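Local coordinates for protein cystathionine gamma-lyase (Saccharomyces cerevisiae, PDB 1N8P) that belongs to the Cys/Met metabolism family of pyridoxal-phosphate-dependent enzymes and holds pyridoxal-5'-phosphate in a pocket completed by a second subunit, at residues A[75-89]-A[226-238]. Residues are numbered along the deposited sequence; the frame is centred on the assembly and turned at random.
With PLP (pyridoxal-5'-phosphate), chain E.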
loop_
_atom_site.group_PDB
_atom_site.type_symbol
_atom_site.label_atom_id
_atom_site.label_comp_id
_atom_site.label_asym_id
_atom_site.label_seq_id
_atom_site.Cartn_x
_atom_site.Cartn_y
_atom_site.Cartn_z
ATOM N N ALA A 75 8.734 16.666 -7.831
ATOM C CA ALA A 75 7.449 16.042 -8.065
ATOM C C ALA A 75 6.402 16.825 -7.333
ATOM O O ALA A 75 6.715 17.562 -6.413
ATOM C CB ALA A 75 7.462 14.631 -7.591
ATOM N N PHE A 76 5.161 16.688 -7.783
ATOM C CA PHE A 76 4.014 17.361 -7.173
ATOM C C PHE A 76 2.770 16.455 -7.255
ATOM O O PHE A 76 2.792 15.408 -7.917
ATOM C CB PHE A 76 3.725 18.696 -7.872
ATOM C CG PHE A 76 4.872 19.681 -7.823
ATOM C CD1 PHE A 76 5.831 19.708 -8.837
ATOM C CD2 PHE A 76 4.984 20.593 -6.767
ATOM C CE1 PHE A 76 6.886 20.631 -8.802
ATOM C CE2 PHE A 76 6.037 21.525 -6.725
ATOM C CZ PHE A 76 6.988 21.544 -7.742
ATOM N N SER A 77 1.693 16.856 -6.581
ATOM C CA SER A 77 0.445 16.092 -6.566
ATOM C C SER A 77 -0.037 15.701 -7.956
ATOM O O SER A 77 -0.430 14.580 -8.195
ATOM C CB SER A 77 -0.634 16.913 -5.907
ATOM O OG SER A 77 -0.179 17.481 -4.695
ATOM N N SER A 78 0.023 16.622 -8.895
ATOM C CA SER A 78 -0.459 16.347 -10.246
ATOM C C SER A 78 0.301 17.146 -11.287
ATOM O O SER A 78 1.107 18.018 -10.942
ATOM C CB SER A 78 -1.960 16.722 -10.379
ATOM O OG SER A 78 -2.318 17.891 -9.637
ATOM N N GLY A 79 0.063 16.837 -12.561
ATOM C CA GLY A 79 0.670 17.640 -13.595
ATOM C C GLY A 79 0.153 19.027 -13.256
ATOM O O GLY A 79 0.932 19.948 -13.055
ATOM N N SER A 80 -1.170 19.156 -13.130
ATOM C CA SER A 80 -1.815 20.420 -12.810
ATOM C C SER A 80 -1.167 21.238 -11.702
ATOM O O SER A 80 -1.054 22.460 -11.820
ATOM C CB SER A 80 -3.279 20.179 -12.452
ATOM O OG SER A 80 -3.935 19.602 -13.547
ATOM N N ALA A 81 -0.785 20.579 -10.618
ATOM C CA ALA A 81 -0.146 21.248 -9.496
ATOM C C ALA A 81 1.223 21.770 -9.921
ATOM O O ALA A 81 1.682 22.799 -9.427
ATOM C CB ALA A 81 0.006 20.270 -8.347
ATOM N N THR A 82 1.846 21.043 -10.849
ATOM C CA THR A 82 3.170 21.339 -11.388
ATOM C C THR A 82 3.132 22.539 -12.321
ATOM O O THR A 82 4.108 23.294 -12.432
ATOM C CB THR A 82 3.726 20.114 -12.151
ATOM O OG1 THR A 82 3.878 19.023 -11.239
ATOM C CG2 THR A 82 5.057 20.408 -12.763
ATOM N N THR A 83 2.012 22.709 -13.007
ATOM C CA THR A 83 1.845 23.836 -13.909
ATOM C C THR A 83 1.506 25.014 -13.022
ATOM O O THR A 83 1.859 26.158 -13.306
ATOM C CB THR A 83 0.671 23.599 -14.860
ATOM O OG1 THR A 83 1.013 22.568 -15.796
ATOM C CG2 THR A 83 0.310 24.868 -15.590
ATOM N N ALA A 84 0.815 24.703 -11.929
ATOM C CA ALA A 84 0.376 25.708 -10.975
ATOM C C ALA A 84 1.518 26.368 -10.243
ATOM O O ALA A 84 1.529 27.586 -10.082
ATOM C CB ALA A 84 -0.600 25.098 -9.970
ATOM N N THR A 85 2.465 25.567 -9.782
ATOM C CA THR A 85 3.600 26.100 -9.064
ATOM C C THR A 85 4.384 26.997 -10.015
ATOM O O THR A 85 4.893 28.041 -9.613
ATOM C CB THR A 85 4.481 24.960 -8.547
ATOM O OG1 THR A 85 3.661 24.102 -7.753
ATOM C CG2 THR A 85 5.660 25.491 -7.698
ATOM N N ILE A 86 4.457 26.602 -11.281
ATOM C CA ILE A 86 5.185 27.395 -12.249
ATOM C C ILE A 86 4.492 28.744 -12.501
ATOM O O ILE A 86 5.151 29.783 -12.594
ATOM C CB ILE A 86 5.343 26.655 -13.588
ATOM C CG1 ILE A 86 6.084 25.331 -13.386
ATOM C CG2 ILE A 86 6.134 27.528 -14.561
ATOM C CD1 ILE A 86 6.371 24.556 -14.725
ATOM N N LEU A 87 3.172 28.744 -12.604
ATOM C CA LEU A 87 2.491 29.991 -12.834
ATOM C C LEU A 87 2.512 30.922 -11.621
ATOM O O LEU A 87 2.534 32.139 -11.772
ATOM C CB LEU A 87 1.060 29.724 -13.260
ATOM C CG LEU A 87 0.922 29.039 -14.616
ATOM C CD1 LEU A 87 -0.515 28.622 -14.833
ATOM C CD2 LEU A 87 1.352 29.969 -15.722
ATOM N N GLN A 88 2.505 30.373 -10.412
ATOM C CA GLN A 88 2.493 31.225 -9.230
ATOM C C GLN A 88 3.894 31.687 -8.871
ATOM O O GLN A 88 4.063 32.515 -7.983
ATOM C CB GLN A 88 1.832 30.502 -8.045
ATOM C CG GLN A 88 2.655 29.404 -7.392
ATOM C CD GLN A 88 1.788 28.378 -6.641
ATOM O OE1 GLN A 88 2.298 27.562 -5.862
ATOM N NE2 GLN A 88 0.473 28.408 -6.886
ATOM N N SER A 89 4.895 31.151 -9.562
ATOM C CA SER A 89 6.272 31.545 -9.318
ATOM C C SER A 89 6.516 32.785 -10.173
ATOM O O SER A 89 7.554 33.450 -10.050
ATOM C CB SER A 89 7.264 30.429 -9.714
ATOM O OG SER A 89 7.457 30.337 -11.123
ATOM N N ARG A 226 13.505 28.485 -6.384
ATOM C CA ARG A 226 12.313 29.288 -6.149
ATOM C C ARG A 226 11.165 28.268 -6.166
ATOM O O ARG A 226 10.428 28.119 -5.183
ATOM C CB ARG A 226 12.119 30.295 -7.287
ATOM C CG ARG A 226 12.926 31.570 -7.151
ATOM C CD ARG A 226 13.207 32.214 -8.505
ATOM N NE ARG A 226 12.046 32.310 -9.389
ATOM C CZ ARG A 226 12.146 32.499 -10.703
ATOM N NH1 ARG A 226 13.349 32.614 -11.269
ATOM N NH2 ARG A 226 11.051 32.556 -11.460
ATOM N N LEU A 227 11.054 27.554 -7.293
ATOM C CA LEU A 227 10.034 26.530 -7.509
ATOM C C LEU A 227 9.953 25.497 -6.369
ATOM O O LEU A 227 8.862 25.061 -5.999
ATOM C CB LEU A 227 10.299 25.833 -8.849
ATOM C CG LEU A 227 9.255 25.898 -9.985
ATOM C CD1 LEU A 227 8.488 27.205 -9.988
ATOM C CD2 LEU A 227 9.972 25.715 -11.310
ATOM N N GLN A 228 11.087 25.086 -5.813
ATOM C CA GLN A 228 11.043 24.141 -4.701
ATOM C C GLN A 228 10.498 24.888 -3.481
ATOM O O GLN A 228 9.873 24.279 -2.594
ATOM C CB GLN A 228 12.438 23.601 -4.381
ATOM C CG GLN A 228 12.597 23.103 -2.952
ATOM C CD GLN A 228 14.024 22.683 -2.629
ATOM O OE1 GLN A 228 14.444 21.571 -2.935
ATOM N NE2 GLN A 228 14.779 23.585 -2.018
ATOM N N PHE A 229 10.737 26.206 -3.431
ATOM C CA PHE A 229 10.256 26.992 -2.306
ATOM C C PHE A 229 8.745 26.870 -2.337
ATOM O O PHE A 229 8.172 26.239 -1.467
ATOM C CB PHE A 229 10.677 28.470 -2.393
ATOM C CG PHE A 229 10.162 29.318 -1.236
ATOM C CD1 PHE A 229 10.876 29.423 -0.047
ATOM C CD2 PHE A 229 8.932 29.972 -1.323
ATOM C CE1 PHE A 229 10.375 30.161 1.034
ATOM C CE2 PHE A 229 8.430 30.707 -0.243
ATOM C CZ PHE A 229 9.152 30.799 0.934
ATOM N N LEU A 230 8.108 27.448 -3.350
ATOM C CA LEU A 230 6.651 27.364 -3.481
ATOM C C LEU A 230 6.160 25.963 -3.087
ATOM O O LEU A 230 5.175 25.821 -2.347
ATOM C CB LEU A 230 6.224 27.651 -4.925
ATOM C CG LEU A 230 6.271 29.101 -5.401
ATOM C CD1 LEU A 230 6.176 29.160 -6.894
ATOM C CD2 LEU A 230 5.119 29.878 -4.781
ATOM N N GLN A 231 6.871 24.941 -3.568
ATOM C CA GLN A 231 6.530 23.546 -3.294
ATOM C C GLN A 231 6.406 23.311 -1.801
ATOM O O GLN A 231 5.358 22.887 -1.308
ATOM C CB GLN A 231 7.604 22.607 -3.859
ATOM C CG GLN A 231 7.338 21.116 -3.651
ATOM C CD GLN A 231 8.627 20.314 -3.625
ATOM O OE1 GLN A 231 8.694 19.200 -4.136
ATOM N NE2 GLN A 231 9.665 20.881 -3.010
ATOM N N ASN A 232 7.484 23.594 -1.079
ATOM C CA ASN A 232 7.487 23.387 0.354
ATOM C C ASN A 232 6.426 24.222 1.060
ATOM O O ASN A 232 5.826 23.781 2.034
ATOM C CB ASN A 232 8.861 23.722 0.913
ATOM C CG ASN A 232 8.923 23.573 2.404
ATOM O OD1 ASN A 232 9.135 22.480 2.908
ATOM N ND2 ASN A 232 8.724 24.676 3.127
ATOM N N ALA A 233 6.172 25.417 0.547
ATOM C CA ALA A 233 5.222 26.334 1.177
ATOM C C ALA A 233 3.763 26.143 0.824
ATOM O O ALA A 233 2.894 26.435 1.645
ATOM C CB ALA A 233 5.632 27.814 0.901
ATOM N N ILE A 234 3.475 25.700 -0.395
ATOM C CA ILE A 234 2.080 25.492 -0.779
ATOM C C ILE A 234 1.672 24.069 -0.410
ATOM O O ILE A 234 0.497 23.792 -0.203
ATOM C CB ILE A 234 1.863 25.676 -2.286
ATOM C CG1 ILE A 234 2.635 24.576 -3.040
ATOM C CG2 ILE A 234 2.261 27.098 -2.701
ATOM C CD1 ILE A 234 2.289 24.433 -4.497
ATOM N N GLY A 235 2.652 23.170 -0.348
ATOM C CA GLY A 235 2.396 21.784 0.012
ATOM C C GLY A 235 1.743 20.848 -1.004
ATOM O O GLY A 235 1.328 19.746 -0.652
ATOM N N ALA A 236 1.630 21.263 -2.260
ATOM C CA ALA A 236 1.033 20.403 -3.276
ATOM C C ALA A 236 2.024 19.301 -3.606
ATOM O O ALA A 236 2.433 19.134 -4.758
ATOM C CB ALA A 236 0.734 21.200 -4.499
ATOM N N ILE A 237 2.409 18.540 -2.589
ATOM C CA ILE A 237 3.387 17.476 -2.773
ATOM C C ILE A 237 2.777 16.120 -2.958
ATOM O O ILE A 237 1.685 15.846 -2.484
ATOM C CB ILE A 237 4.344 17.418 -1.596
ATOM C CG1 ILE A 237 3.547 17.630 -0.302
ATOM C CG2 ILE A 237 5.459 18.471 -1.785
ATOM C CD1 ILE A 237 4.359 17.489 0.967
ATOM N N PRO A 238 3.500 15.235 -3.648
ATOM C CA PRO A 238 3.035 13.881 -3.917
ATOM C C PRO A 238 3.196 13.096 -2.646
ATOM O O PRO A 238 3.856 13.566 -1.733
ATOM C CB PRO A 238 3.987 13.430 -5.011
ATOM C CG PRO A 238 5.312 14.030 -4.546
ATOM C CD PRO A 238 4.906 15.415 -4.080
HETATM N N1 PLP E . -1.187 17.577 -19.295
HETATM C C2 PLP E . -1.228 16.621 -20.289
HETATM C C2A PLP E . -0.453 16.973 -21.555
HETATM C C3 PLP E . -2.008 15.386 -19.989
HETATM O O3 PLP E . -1.956 14.494 -21.008
HETATM C C4 PLP E . -2.677 15.234 -18.736
HETATM C C4A PLP E . -3.497 14.006 -18.454
HETATM C C5 PLP E . -2.546 16.351 -17.759
HETATM C C6 PLP E . -1.805 17.479 -18.065
HETATM C C5A PLP E . -3.187 16.173 -16.373
HETATM O O4P PLP E . -2.305 15.639 -15.403
HETATM P P PLP E . -2.787 15.474 -13.924
HETATM O O1P PLP E . -1.728 14.704 -13.317
HETATM O O2P PLP E . -4.093 14.711 -13.990
HETATM O O3P PLP E . -2.968 16.846 -13.478
#
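Thr85 enters helix 226-234 as a knob into a hole, among Leu227, Leu230, Gln231 and Ile234, and illustrates how one residue can serve two helices. Its CG2, anti to the backbone N, lies 3.6 Å from Leu230 CB, while OG1 faces Ile234 CD1 yet bonds back to Ala81 O of its own helix. Leu230 runs past both Thr85 and Gln88 in the opposite direction; its CD1 and CD2 both touch Gln88 CG, and CD1 also touches Ser89 CB. Gln88 and Ile234 come from opposite directions, Gln88 OE1 meeting Ile234 CG2 at 3.2 Å. Helices 79-88 and 226-234 run at 115° to each other, their axes 9.5 Å apart. Where the strand ends, Gln231 CG approaches Phe76 CE2 at 3.4 Å, ring and amide planes being 56° apart, and Ala236 O lies at the ring edge, in its plane. The same carbonyl accepts from Ser77 N (3.0 Å), the donor standing above the carbonyl plane. N-capped by Ser78, helix 79-88 starts at the cofactor's phosphate site, where Gly79 N, Ser80 N and Ser80 OG bond the phosphate. Ser77 OG is hydrogen-bonded to Ser77 OG, and Gly235 O to Ser78 OG, of the second subunit. Leu216 of strand 214-218 touches Phe76 and Leu227, whereas strand 139-144 and helix 104-112 both pack on Thr83 and Leu87.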